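Chromosome-partitioning protein Spo0J (Thermus thermophilus HB27, PDB 1VZ0) binds the centromere-like site parS, stimulates the ATPase activity of Soj and is probably involved in chromosome partitioning. Local coordinates at residues Arg82-Met86 with Ala87-Glu91; Glu111-Arg115 with Glu116-Pro120; Gln128-Glu132 with Met133-Gln137; Leu158-Pro162 with Glu163-Ala167; Lys194-Glu198 with Lys199-Val203. One frame throughout, in Å; residues are numbered along the deposited sequence.

Overall arrangement
The five contacts follow one another along the chain, each at an end of a helix. Contact 1 ends helix 78-86 in the ParB N-terminal domain and leads into strand 91-96, an outer strand of the three-stranded sheet. Contact 2 joins helix 101-114 to helix 120-132, linking the N-terminal and HTH family regions; contacts 3, 4 and 5 lie in the latter. Contacts 2 and 3, with centres about 17 Å apart, touch through L113 and L130; contacts 3 and 4 touch through Q128 and L158. Contacts 4 and 5 are about 15 Å apart between centres, whereas contacts 1 and 5 are about 49 Å apart, giving an elongated chain. All five reach the second subunit, contact 3 by A129 alone.

Contact 1: residues Arg82-Met86 with Ala87-Glu91; sequences RAALM and AGLQE
With chi1 of -60°, L89 sets CG opposite its own carbonyl carbon, and the branch then carries CD1 back to the helix it has just left, 4.4 Å from A84 CB. The turn that allows this is a Schellman motif closing helix 78-86, with G88 as the residue of positive phi (76°). Two backbone bonds define it. L89 N reaches back to A84 O at 3.3 Å, and G88 N bonds to L85 O at 2.9 Å. A87 N still makes the regular helical bond to A83 O, at 2.8 Å, and the methyl of A87 lies against the same turn, CB 3.3 Å from A83 O. Having no CB, glycine takes the positive phi of G88 easily. The apolar side of this end is covered by helix 38-57: A83 lies on L47, M86 on A51, and A87 on I54 and R55. A84 and L85 pack on L28 of the second subunit, and E91 continues the sheet across the interface as an antiparallel partner of a strand there. Beyond the turn, the Q90 chain folds back over the loop, where its NE2 makes a weak hydrogen bond of 3.0 Å to G88 O.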
loop_
_atom_site.group_PDB
_atom_site.type_symbol
_atom_site.label_atom_id
_atom_site.label_comp_id
_atom_site.label_asym_id
_atom_site.label_seq_id
_atom_site.Cartn_x
_atom_site.Cartn_y
_atom_site.Cartn_z
ATOM N N ARG C 82 -9.585 15.179 -3.426
ATOM C CA ARG C 82 -10.856 14.489 -3.588
ATOM C C ARG C 82 -11.779 14.622 -2.390
ATOM O O ARG C 82 -12.999 14.586 -2.536
ATOM C CB ARG C 82 -10.604 13.020 -3.928
ATOM C CG ARG C 82 -9.826 12.894 -5.217
ATOM C CD ARG C 82 -9.892 11.526 -5.839
ATOM N NE ARG C 82 -9.197 11.547 -7.123
ATOM C CZ ARG C 82 -9.627 12.185 -8.212
ATOM N NH1 ARG C 82 -8.908 12.147 -9.324
ATOM N NH2 ARG C 82 -10.780 12.839 -8.203
ATOM N N ALA C 83 -11.204 14.783 -1.203
ATOM C CA ALA C 83 -12.020 14.943 -0.010
ATOM C C ALA C 83 -12.644 16.337 -0.042
ATOM O O ALA C 83 -13.770 16.533 0.411
ATOM C CB ALA C 83 -11.171 14.768 1.244
ATOM N N ALA C 84 -11.911 17.302 -0.587
ATOM C CA ALA C 84 -12.405 18.670 -0.680
ATOM C C ALA C 84 -13.608 18.701 -1.610
ATOM O O ALA C 84 -14.562 19.451 -1.386
ATOM C CB ALA C 84 -11.315 19.584 -1.199
ATOM N N LEU C 85 -13.554 17.886 -2.659
ATOM C CA LEU C 85 -14.655 17.802 -3.604
ATOM C C LEU C 85 -15.873 17.212 -2.894
ATOM O O LEU C 85 -16.965 17.773 -2.958
ATOM C CB LEU C 85 -14.266 16.932 -4.802
ATOM C CG LEU C 85 -13.327 17.592 -5.817
ATOM C CD1 LEU C 85 -12.841 16.577 -6.833
ATOM C CD2 LEU C 85 -14.062 18.712 -6.514
ATOM N N MET C 86 -15.675 16.084 -2.215
ATOM C CA MET C 86 -16.757 15.435 -1.477
ATOM C C MET C 86 -17.364 16.393 -0.453
ATOM O O MET C 86 -18.579 16.422 -0.263
ATOM C CB MET C 86 -16.244 14.185 -0.748
ATOM C CG MET C 86 -16.373 12.884 -1.530
ATOM S SD MET C 86 -16.055 11.452 -0.481
ATOM C CE MET C 86 -17.417 11.577 0.642
ATOM N N ALA C 87 -16.508 17.173 0.202
ATOM C CA ALA C 87 -16.942 18.127 1.216
ATOM C C ALA C 87 -17.799 19.244 0.624
ATOM O O ALA C 87 -18.473 19.980 1.351
ATOM C CB ALA C 87 -15.731 18.716 1.920
ATOM N N GLY C 88 -17.766 19.366 -0.701
ATOM C CA GLY C 88 -18.545 20.385 -1.376
ATOM C C GLY C 88 -17.978 21.788 -1.260
ATOM O O GLY C 88 -18.718 22.763 -1.385
ATOM N N LEU C 89 -16.676 21.902 -1.020
ATOM C CA LEU C 89 -16.049 23.214 -0.905
ATOM C C LEU C 89 -15.968 23.891 -2.272
ATOM O O LEU C 89 -15.852 23.221 -3.300
ATOM C CB LEU C 89 -14.641 23.093 -0.311
ATOM C CG LEU C 89 -14.496 22.481 1.086
ATOM C CD1 LEU C 89 -13.047 22.601 1.536
ATOM C CD2 LEU C 89 -15.415 23.192 2.072
ATOM N N GLN C 90 -16.037 25.222 -2.272
ATOM C CA GLN C 90 -15.973 26.010 -3.504
ATOM C C GLN C 90 -14.561 26.508 -3.749
ATOM O O GLN C 90 -14.148 26.727 -4.886
ATOM C CB GLN C 90 -16.918 27.214 -3.432
ATOM C CG GLN C 90 -18.335 26.924 -3.895
ATOM C CD GLN C 90 -19.017 25.873 -3.052
ATOM O OE1 GLN C 90 -19.295 26.089 -1.869
ATOM N NE2 GLN C 90 -19.286 24.719 -3.654
ATOM N N GLU C 91 -13.822 26.696 -2.668
ATOM C CA GLU C 91 -12.457 27.167 -2.776
ATOM C C GLU C 91 -11.570 26.456 -1.771
ATOM O O GLU C 91 -12.021 26.055 -0.701
ATOM C CB GLU C 91 -12.407 28.673 -2.553
ATOM C CG GLU C 91 -13.127 29.470 -3.630
ATOM C CD GLU C 91 -13.149 30.955 -3.334
ATOM O OE1 GLU C 91 -13.667 31.725 -4.173
ATOM O OE2 GLU C 91 -12.652 31.350 -2.257
#

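Contact 2: residues Glu111-Arg115 with Glu116-Pro120; sequences ENLQR and EDLSP
R115 runs alongside D117 in the close-fitting half of this turn. A bend at chi3 (56°) in R115 brings the edge of the guanidinium round, so that NH1 at 2.9 Å and NE at 3.3 Å both hold D117 OD1. That oxygen lies in the guanidinium plane, yet both nitrogens reach it from one face of the carboxylate, which is turned 58° from the guanidinium. D117 OD1 also makes a salt bridge to R39 of the second subunit, so two arginines gather round one carboxylate. With an alanine in place of R115 the guanidinium is gone, and D117, held by R39 of the second subunit alone, would probably be freer to rotate. On the apolar side, L118 CD1 meets L113 CD2 at 3.7 Å, and L113 continues onto Y127 and L130 of helix 120-132. The other flank is looser: Q114 is exposed and directs its CB away, and E116 adds little but its CB towards R115, though its backbone is hydrogen-bonded to the second subunit. The turn's backbone bond, L118 N to R115 O, is weak (3.5 Å). This is a type I beta turn from R115 to L118, linking helix 101-114 to the N-cap S119 of helix 120-132.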
loop_
_atom_site.group_PDB
_atom_site.type_symbol
_atom_site.label_atom_id
_atom_site.label_comp_id
_atom_site.label_asym_id
_atom_site.label_seq_id
_atom_site.Cartn_x
_atom_site.Cartn_y
_atom_site.Cartn_z
ATOM N N GLU C 111 6.635 11.771 -3.799
ATOM C CA GLU C 111 5.661 11.807 -2.707
ATOM C C GLU C 111 5.155 10.395 -2.437
ATOM O O GLU C 111 4.826 10.028 -1.310
ATOM C CB GLU C 111 4.477 12.732 -3.023
ATOM C CG GLU C 111 3.505 12.219 -4.061
ATOM C CD GLU C 111 2.148 12.925 -4.012
ATOM O OE1 GLU C 111 1.442 12.914 -5.041
ATOM O OE2 GLU C 111 1.776 13.478 -2.953
ATOM N N ASN C 112 5.106 9.597 -3.489
ATOM C CA ASN C 112 4.664 8.228 -3.362
ATOM C C ASN C 112 5.689 7.431 -2.546
ATOM O O ASN C 112 5.328 6.647 -1.664
ATOM C CB ASN C 112 4.512 7.636 -4.751
ATOM C CG ASN C 112 3.483 6.548 -4.802
ATOM O OD1 ASN C 112 3.728 5.424 -4.368
ATOM N ND2 ASN C 112 2.309 6.877 -5.327
ATOM N N LEU C 113 6.970 7.650 -2.832
ATOM C CA LEU C 113 8.045 6.953 -2.135
ATOM C C LEU C 113 8.171 7.326 -0.657
ATOM O O LEU C 113 8.905 6.684 0.082
ATOM C CB LEU C 113 9.375 7.208 -2.849
ATOM C CG LEU C 113 9.546 6.468 -4.180
ATOM C CD1 LEU C 113 10.642 7.107 -5.020
ATOM C CD2 LEU C 113 9.858 5.003 -3.896
ATOM N N GLN C 114 7.447 8.349 -0.225
ATOM C CA GLN C 114 7.508 8.789 1.161
ATOM C C GLN C 114 6.407 8.187 2.032
ATOM O O GLN C 114 6.522 8.153 3.263
ATOM C CB GLN C 114 7.413 10.313 1.232
ATOM C CG GLN C 114 8.598 11.049 0.628
ATOM C CD GLN C 114 8.508 12.552 0.838
ATOM O OE1 GLN C 114 8.287 13.019 1.958
ATOM N NE2 GLN C 114 8.682 13.316 -0.237
ATOM N N ARG C 115 5.342 7.724 1.388
ATOM C CA ARG C 115 4.203 7.142 2.091
ATOM C C ARG C 115 4.553 5.934 2.949
ATOM O O ARG C 115 5.478 5.187 2.648
ATOM C CB ARG C 115 3.118 6.742 1.091
ATOM C CG ARG C 115 2.626 7.872 0.219
ATOM C CD ARG C 115 1.586 7.373 -0.757
ATOM N NE ARG C 115 0.487 6.727 -0.047
ATOM C CZ ARG C 115 -0.465 7.368 0.632
ATOM N NH1 ARG C 115 -1.412 6.677 1.251
ATOM N NH2 ARG C 115 -0.492 8.693 0.674
ATOM N N GLU C 116 3.798 5.760 4.028
ATOM C CA GLU C 116 3.978 4.640 4.944
ATOM C C GLU C 116 3.427 3.387 4.265
ATOM O O GLU C 116 3.493 2.281 4.796
ATOM C CB GLU C 116 3.212 4.912 6.238
ATOM C CG GLU C 116 3.937 5.806 7.213
ATOM C CD GLU C 116 5.006 5.055 7.980
ATOM O OE1 GLU C 116 5.978 4.579 7.351
ATOM O OE2 GLU C 116 4.868 4.930 9.213
ATOM N N ASP C 117 2.893 3.612 3.071
ATOM C CA ASP C 117 2.284 2.612 2.205
ATOM C C ASP C 117 3.246 1.721 1.424
ATOM O O ASP C 117 2.894 0.615 1.050
ATOM C CB ASP C 117 1.401 3.334 1.181
ATOM C CG ASP C 117 -0.042 3.245 1.513
ATOM O OD1 ASP C 117 -0.846 3.872 0.804
ATOM O OD2 ASP C 117 -0.372 2.536 2.482
ATOM N N LEU C 118 4.444 2.232 1.163
ATOM C CA LEU C 118 5.466 1.552 0.366
ATOM C C LEU C 118 5.903 0.123 0.686
ATOM O O LEU C 118 6.399 -0.144 1.770
ATOM C CB LEU C 118 6.732 2.417 0.335
ATOM C CG LEU C 118 7.235 3.013 -0.982
ATOM C CD1 LEU C 118 8.701 3.380 -0.821
ATOM C CD2 LEU C 118 7.078 2.032 -2.106
ATOM N N SER C 119 5.739 -0.793 -0.268
ATOM C CA SER C 119 6.228 -2.160 -0.073
ATOM C C SER C 119 7.644 -2.041 -0.642
ATOM O O SER C 119 7.915 -1.129 -1.424
ATOM C CB SER C 119 5.432 -3.165 -0.901
ATOM O OG SER C 119 5.782 -3.100 -2.270
ATOM N N PRO C 120 8.568 -2.933 -0.259
ATOM C CA PRO C 120 9.897 -2.754 -0.844
ATOM C C PRO C 120 9.947 -2.918 -2.365
ATOM O O PRO C 120 10.868 -2.419 -3.011
ATOM C CB PRO C 120 10.752 -3.777 -0.089
ATOM C CG PRO C 120 9.763 -4.810 0.358
ATOM C CD PRO C 120 8.572 -3.996 0.761
#

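Contact 3: residues Gln128-Glu132 with Met133-Gln137; sequences QALLE and MGLTQ
M133 and L135 approach the carbonyl oxygen of L130 from two sides, their CB atoms each 3.4 Å from it. M133 then leads away past A129 O, which its CG meets at 3.5 Å, whereas L135 stays over the helix end and sets its CD2 4.3 Å from L130 CD2. L131 leaves by another flank: with chi1 of -68° its CD2 reaches forward to L135 O (3.3 Å) and to the CG of Q137. Below these side chains runs a Schellman motif, in which L135 N bonds to L130 O at 3.2 Å and G134 N to L131 O at 2.8 Å. With its backbone angles, G134 has no room for a CB beside the carbonyl oxygen of M133, so only glycine fits readily. The turn joins helix 120-132 to helix 137-144, where the inferred helix-turn-helix motif begins. M133 faces R102 and L105 of helix 101-114, L130 and L135 share V140 of helix 137-144, and L131 rests on L155 of helix 148-156.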
loop_
_atom_site.group_PDB
_atom_site.type_symbol
_atom_site.label_atom_id
_atom_site.label_comp_id
_atom_site.label_asym_id
_atom_site.label_seq_id
_atom_site.Cartn_x
_atom_site.Cartn_y
_atom_site.Cartn_z
ATOM N N GLN C 128 13.662 3.041 -9.795
ATOM C CA GLN C 128 13.957 2.751 -11.190
ATOM C C GLN C 128 13.332 3.770 -12.140
ATOM O O GLN C 128 13.936 4.140 -13.149
ATOM C CB GLN C 128 13.477 1.353 -11.568
ATOM C CG GLN C 128 13.868 0.979 -12.977
ATOM C CD GLN C 128 13.299 -0.346 -13.410
ATOM O OE1 GLN C 128 12.077 -0.518 -13.481
ATOM N NE2 GLN C 128 14.179 -1.298 -13.705
ATOM N N ALA C 129 12.122 4.217 -11.826
ATOM C CA ALA C 129 11.449 5.195 -12.664
ATOM C C ALA C 129 12.216 6.520 -12.621
ATOM O O ALA C 129 12.354 7.197 -13.639
ATOM C CB ALA C 129 10.009 5.399 -12.190
ATOM N N LEU C 130 12.713 6.887 -11.443
ATOM C CA LEU C 130 13.459 8.130 -11.303
ATOM C C LEU C 130 14.760 8.061 -12.105
ATOM O O LEU C 130 15.180 9.054 -12.700
ATOM C CB LEU C 130 13.745 8.416 -9.827
ATOM C CG LEU C 130 12.536 8.889 -9.009
ATOM C CD1 LEU C 130 12.871 8.956 -7.523
ATOM C CD2 LEU C 130 12.100 10.253 -9.525
ATOM N N LEU C 131 15.382 6.886 -12.126
ATOM C CA LEU C 131 16.617 6.685 -12.875
ATOM C C LEU C 131 16.341 6.832 -14.368
ATOM O O LEU C 131 17.118 7.451 -15.094
ATOM C CB LEU C 131 17.194 5.287 -12.625
ATOM C CG LEU C 131 17.751 4.925 -11.254
ATOM C CD1 LEU C 131 18.292 3.497 -11.303
ATOM C CD2 LEU C 131 18.843 5.902 -10.870
ATOM N N GLU C 132 15.235 6.245 -14.819
ATOM C CA GLU C 132 14.861 6.299 -16.226
ATOM C C GLU C 132 14.594 7.726 -16.670
ATOM O O GLU C 132 14.624 8.036 -17.860
ATOM C CB GLU C 132 13.625 5.438 -16.480
ATOM C CG GLU C 132 13.910 3.951 -16.440
ATOM C CD GLU C 132 12.653 3.117 -16.451
ATOM O OE1 GLU C 132 12.771 1.877 -16.547
ATOM O OE2 GLU C 132 11.547 3.692 -16.358
ATOM N N MET C 133 14.333 8.595 -15.704
ATOM C CA MET C 133 14.075 9.986 -16.005
ATOM C C MET C 133 15.373 10.785 -16.027
ATOM O O MET C 133 15.367 11.991 -16.244
ATOM C CB MET C 133 13.094 10.562 -14.987
ATOM C CG MET C 133 11.662 10.168 -15.269
ATOM S SD MET C 133 10.533 10.767 -14.044
ATOM C CE MET C 133 10.955 12.535 -14.019
ATOM N N GLY C 134 16.492 10.105 -15.805
ATOM C CA GLY C 134 17.769 10.791 -15.834
ATOM C C GLY C 134 18.471 11.010 -14.506
ATOM O O GLY C 134 19.632 11.422 -14.489
ATOM N N LEU C 135 17.794 10.746 -13.393
ATOM C CA LEU C 135 18.428 10.938 -12.096
ATOM C C LEU C 135 19.439 9.861 -11.758
ATOM O O LEU C 135 19.455 8.782 -12.357
ATOM C CB LEU C 135 17.397 10.998 -10.972
ATOM C CG LEU C 135 16.618 12.299 -10.802
ATOM C CD1 LEU C 135 15.639 12.464 -11.950
ATOM C CD2 LEU C 135 15.880 12.273 -9.473
ATOM N N THR C 136 20.280 10.179 -10.780
ATOM C CA THR C 136 21.310 9.276 -10.306
ATOM C C THR C 136 20.833 8.750 -8.967
ATOM O O THR C 136 19.967 9.354 -8.326
ATOM C CB THR C 136 22.638 10.011 -10.068
ATOM O OG1 THR C 136 22.853 10.961 -11.115
ATOM C CG2 THR C 136 23.799 9.017 -10.048
ATOM N N GLN C 137 21.401 7.627 -8.544
ATOM C CA GLN C 137 21.035 7.034 -7.269
ATOM C C GLN C 137 21.252 8.067 -6.168
ATOM O O GLN C 137 20.501 8.122 -5.195
ATOM C CB GLN C 137 21.883 5.784 -7.007
ATOM C CG GLN C 137 21.763 4.725 -8.098
ATOM C CD GLN C 137 22.342 3.389 -7.685
ATOM O OE1 GLN C 137 22.393 2.446 -8.478
ATOM N NE2 GLN C 137 22.780 3.297 -6.435
#

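Contact 4: residues Leu158-Pro162 with Glu163-Ala167; sequences LQLPP and EALEA
The peptide carbonyl of P161 is met twice by the next turn: L165 N lies in its plane, 3.2 Å from P161 O, and A164 N stands above that plane at 2.9 Å. A164 CB touches the P161 ring at CG, 3.9 Å away. At E163 a chi1 of 37° puts CG in the crowded position between backbone N and carbonyl carbon, and the bent chain returns its OE2 to P162 CD and P161 CB, both 3.5 Å away. OE1 bonds instead to S53 OG of the second subunit. A water donates to P162 O and to E166 OE1, spanning the first turn, while E166 OE1 also forms a salt bridge with R79 of the second subunit. On the inner side L160 CB meets L165 CD2 at 4.1 Å, and L160 continues onto helix 175-183. P161 is the N-cap, and P162, which has no N-H to offer, is the first residue of helix 162-169: a helix N-terminus in the ParB HTH domain, next to the second subunit.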
loop_
_atom_site.group_PDB
_atom_site.type_symbol
_atom_site.label_atom_id
_atom_site.label_comp_id
_atom_site.label_asym_id
_atom_site.label_seq_id
_atom_site.Cartn_x
_atom_site.Cartn_y
_atom_site.Cartn_z
ATOM N N LEU C 158 14.323 -5.966 -8.515
ATOM C CA LEU C 158 13.680 -6.018 -9.820
ATOM C C LEU C 158 14.181 -7.090 -10.780
ATOM O O LEU C 158 13.613 -7.260 -11.854
ATOM C CB LEU C 158 13.741 -4.647 -10.494
ATOM C CG LEU C 158 13.000 -3.563 -9.702
ATOM C CD1 LEU C 158 13.055 -2.257 -10.458
ATOM C CD2 LEU C 158 11.555 -3.982 -9.466
ATOM N N GLN C 159 15.233 -7.816 -10.425
ATOM C CA GLN C 159 15.670 -8.863 -11.324
ATOM C C GLN C 159 15.106 -10.203 -10.889
ATOM O O GLN C 159 15.423 -11.242 -11.467
ATOM C CB GLN C 159 17.194 -8.903 -11.428
ATOM C CG GLN C 159 17.946 -8.859 -10.138
ATOM C CD GLN C 159 19.407 -8.498 -10.350
ATOM O OE1 GLN C 159 19.720 -7.415 -10.847
ATOM N NE2 GLN C 159 20.309 -9.406 -9.977
ATOM N N LEU C 160 14.244 -10.174 -9.875
ATOM C CA LEU C 160 13.621 -11.401 -9.385
ATOM C C LEU C 160 12.401 -11.723 -10.249
ATOM O O LEU C 160 11.798 -10.839 -10.848
ATOM C CB LEU C 160 13.192 -11.248 -7.911
ATOM C CG LEU C 160 14.263 -11.284 -6.804
ATOM C CD1 LEU C 160 13.618 -11.012 -5.443
ATOM C CD2 LEU C 160 14.942 -12.652 -6.777
ATOM N N PRO C 161 12.042 -13.000 -10.351
ATOM C CA PRO C 161 10.869 -13.331 -11.167
ATOM C C PRO C 161 9.598 -12.751 -10.529
ATOM O O PRO C 161 9.515 -12.608 -9.307
ATOM C CB PRO C 161 10.879 -14.856 -11.188
ATOM C CG PRO C 161 11.610 -15.223 -9.916
ATOM C CD PRO C 161 12.709 -14.208 -9.843
ATOM N N PRO C 162 8.604 -12.382 -11.352
ATOM C CA PRO C 162 7.336 -11.813 -10.873
ATOM C C PRO C 162 6.723 -12.528 -9.656
ATOM O O PRO C 162 6.335 -11.877 -8.687
ATOM C CB PRO C 162 6.437 -11.881 -12.108
ATOM C CG PRO C 162 7.417 -11.665 -13.237
ATOM C CD PRO C 162 8.601 -12.525 -12.821
ATOM N N GLU C 163 6.637 -13.853 -9.690
ATOM C CA GLU C 163 6.065 -14.579 -8.551
ATOM C C GLU C 163 6.857 -14.385 -7.247
ATOM O O GLU C 163 6.283 -14.405 -6.156
ATOM C CB GLU C 163 5.900 -16.078 -8.865
ATOM C CG GLU C 163 6.994 -16.687 -9.690
ATOM C CD GLU C 163 6.797 -16.467 -11.176
ATOM O OE1 GLU C 163 5.905 -17.116 -11.755
ATOM O OE2 GLU C 163 7.526 -15.643 -11.764
ATOM N N ALA C 164 8.165 -14.179 -7.340
ATOM C CA ALA C 164 8.945 -13.951 -6.128
ATOM C C ALA C 164 8.600 -12.556 -5.595
ATOM O O ALA C 164 8.477 -12.359 -4.390
ATOM C CB ALA C 164 10.416 -14.046 -6.415
ATOM N N LEU C 165 8.433 -11.588 -6.492
ATOM C CA LEU C 165 8.082 -10.239 -6.056
ATOM C C LEU C 165 6.668 -10.203 -5.455
ATOM O O LEU C 165 6.411 -9.445 -4.520
ATOM C CB LEU C 165 8.191 -9.242 -7.218
ATOM C CG LEU C 165 9.586 -8.970 -7.803
ATOM C CD1 LEU C 165 9.470 -7.984 -8.957
ATOM C CD2 LEU C 165 10.518 -8.408 -6.742
ATOM N N GLU C 166 5.761 -11.027 -5.983
ATOM C CA GLU C 166 4.391 -11.098 -5.470
ATOM C C GLU C 166 4.375 -11.679 -4.061
ATOM O O GLU C 166 3.636 -11.208 -3.188
ATOM C CB GLU C 166 3.510 -11.973 -6.373
ATOM C CG GLU C 166 2.936 -11.235 -7.546
ATOM C CD GLU C 166 1.998 -10.123 -7.111
ATOM O OE1 GLU C 166 2.081 -9.019 -7.680
ATOM O OE2 GLU C 166 1.173 -10.358 -6.210
ATOM N N ALA C 167 5.188 -12.707 -3.853
ATOM C CA ALA C 167 5.268 -13.364 -2.559
ATOM C C ALA C 167 5.799 -12.377 -1.521
ATOM O O ALA C 167 5.439 -12.432 -0.338
ATOM C CB ALA C 167 6.171 -14.573 -2.654
HETATM O O HOH W 1 4.793 -9.160 -8.976
#

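Contact 5: residues Lys194-Glu198 with Lys199-Val203; sequences KEILE and KGLSV
K199 runs back along the last turn of helix 189-199 and meets E195 with every side-chain atom from CB to NZ. The helix ends here, with G200 as the first residue beyond it (C' position), its phi positive (60°). K199 CB lies 3.5 Å from E195 O, CG follows at 3.7 Å from that oxygen, and CD and CE pass on to the carboxylate, CE being 3.5 Å from E195 OE1. The tip, NZ, closes a salt bridge of 3.1 Å with OE1 on its syn side, only 16° out of the carboxylate plane. E195 meets it by bending at chi2 (-68°), which lets the two chains run out together from the helix. An alanine in place of E195 takes away the carboxylate, and the K199 ammonium, left without its mate in the turn, is likely to swing more freely. In the backbone, K199 N bonds to E195 O, while I196 O receives L201 N at 3.2 Å and a weak bond from G200 N. I196 also packs on I173, H177 and L181, and S202 caps the next helix. L201 doubles back across I196 at about a right angle, its CD2 4.1 Å from I196 CG1.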
loop_
_atom_site.group_PDB
_atom_site.type_symbol
_atom_site.label_atom_id
_atom_site.label_comp_id
_atom_site.label_asym_id
_atom_site.label_seq_id
_atom_site.Cartn_x
_atom_site.Cartn_y
_atom_site.Cartn_z
ATOM N N LYS C 194 9.818 -21.896 -4.137
ATOM C CA LYS C 194 8.942 -22.978 -3.703
ATOM C C LYS C 194 9.458 -23.601 -2.411
ATOM O O LYS C 194 8.695 -23.792 -1.468
ATOM C CB LYS C 194 8.822 -24.058 -4.788
ATOM C CG LYS C 194 7.990 -23.651 -5.996
ATOM C CD LYS C 194 7.876 -24.789 -7.011
ATOM C CE LYS C 194 7.213 -26.020 -6.392
ATOM N NZ LYS C 194 7.130 -27.169 -7.341
ATOM N N GLU C 195 10.752 -23.917 -2.372
ATOM C CA GLU C 195 11.347 -24.516 -1.182
ATOM C C GLU C 195 11.059 -23.664 0.046
ATOM O O GLU C 195 10.626 -24.169 1.081
ATOM C CB GLU C 195 12.861 -24.662 -1.355
ATOM C CG GLU C 195 13.275 -25.769 -2.303
ATOM C CD GLU C 195 12.951 -27.153 -1.759
ATOM O OE1 GLU C 195 13.537 -27.541 -0.727
ATOM O OE2 GLU C 195 12.111 -27.855 -2.361
ATOM N N ILE C 196 11.295 -22.365 -0.074
ATOM C CA ILE C 196 11.066 -21.459 1.039
ATOM C C ILE C 196 9.611 -21.472 1.495
ATOM O O ILE C 196 9.327 -21.586 2.688
ATOM C CB ILE C 196 11.442 -20.017 0.671
ATOM C CG1 ILE C 196 12.942 -19.936 0.380
ATOM C CG2 ILE C 196 11.018 -19.065 1.801
ATOM C CD1 ILE C 196 13.418 -18.545 -0.040
ATOM N N LEU C 197 8.693 -21.353 0.542
ATOM C CA LEU C 197 7.272 -21.337 0.856
ATOM C C LEU C 197 6.764 -22.654 1.430
ATOM O O LEU C 197 6.071 -22.668 2.451
ATOM C CB LEU C 197 6.461 -20.981 -0.386
ATOM C CG LEU C 197 6.740 -19.582 -0.944
ATOM C CD1 LEU C 197 5.926 -19.362 -2.213
ATOM C CD2 LEU C 197 6.393 -18.526 0.117
ATOM N N GLU C 198 7.110 -23.757 0.779
ATOM C CA GLU C 198 6.660 -25.063 1.226
ATOM C C GLU C 198 7.149 -25.441 2.606
ATOM O O GLU C 198 6.406 -26.036 3.384
ATOM C CB GLU C 198 7.099 -26.147 0.248
ATOM C CG GLU C 198 6.344 -26.147 -1.054
ATOM C CD GLU C 198 6.755 -27.293 -1.952
ATOM O OE1 GLU C 198 6.177 -27.411 -3.052
ATOM O OE2 GLU C 198 7.651 -28.075 -1.560
ATOM N N LYS C 199 8.395 -25.097 2.912
ATOM C CA LYS C 199 8.980 -25.462 4.197
ATOM C C LYS C 199 9.087 -24.364 5.255
ATOM O O LYS C 199 9.580 -24.613 6.356
ATOM C CB LYS C 199 10.353 -26.097 3.951
ATOM C CG LYS C 199 10.287 -27.272 2.987
ATOM C CD LYS C 199 11.659 -27.832 2.642
ATOM C CE LYS C 199 11.527 -29.048 1.729
ATOM N NZ LYS C 199 12.846 -29.662 1.405
ATOM N N GLY C 200 8.615 -23.161 4.943
ATOM C CA GLY C 200 8.686 -22.073 5.908
ATOM C C GLY C 200 10.113 -21.734 6.322
ATOM O O GLY C 200 10.379 -21.378 7.478
ATOM N N LEU C 201 11.033 -21.841 5.366
ATOM C CA LEU C 201 12.444 -21.564 5.610
ATOM C C LEU C 201 12.749 -20.176 6.138
ATOM O O LEU C 201 12.080 -19.203 5.786
ATOM C CB LEU C 201 13.239 -21.757 4.325
ATOM C CG LEU C 201 13.801 -23.136 4.018
ATOM C CD1 LEU C 201 12.808 -24.196 4.427
ATOM C CD2 LEU C 201 14.155 -23.207 2.531
ATOM N N SER C 202 13.772 -20.090 6.983
ATOM C CA SER C 202 14.206 -18.802 7.506
ATOM C C SER C 202 15.178 -18.234 6.457
ATOM O O SER C 202 15.557 -18.929 5.520
ATOM C CB SER C 202 14.944 -18.984 8.837
ATOM O OG SER C 202 16.159 -19.694 8.655
ATOM N N VAL C 203 15.578 -16.980 6.610
ATOM C CA VAL C 203 16.521 -16.398 5.672
ATOM C C VAL C 203 17.813 -17.213 5.687
ATOM O O VAL C 203 18.355 -17.564 4.634
ATOM C CB VAL C 203 16.828 -14.936 6.030
ATOM C CG1 VAL C 203 17.990 -14.404 5.167
ATOM C CG2 VAL C 203 15.578 -14.092 5.805
#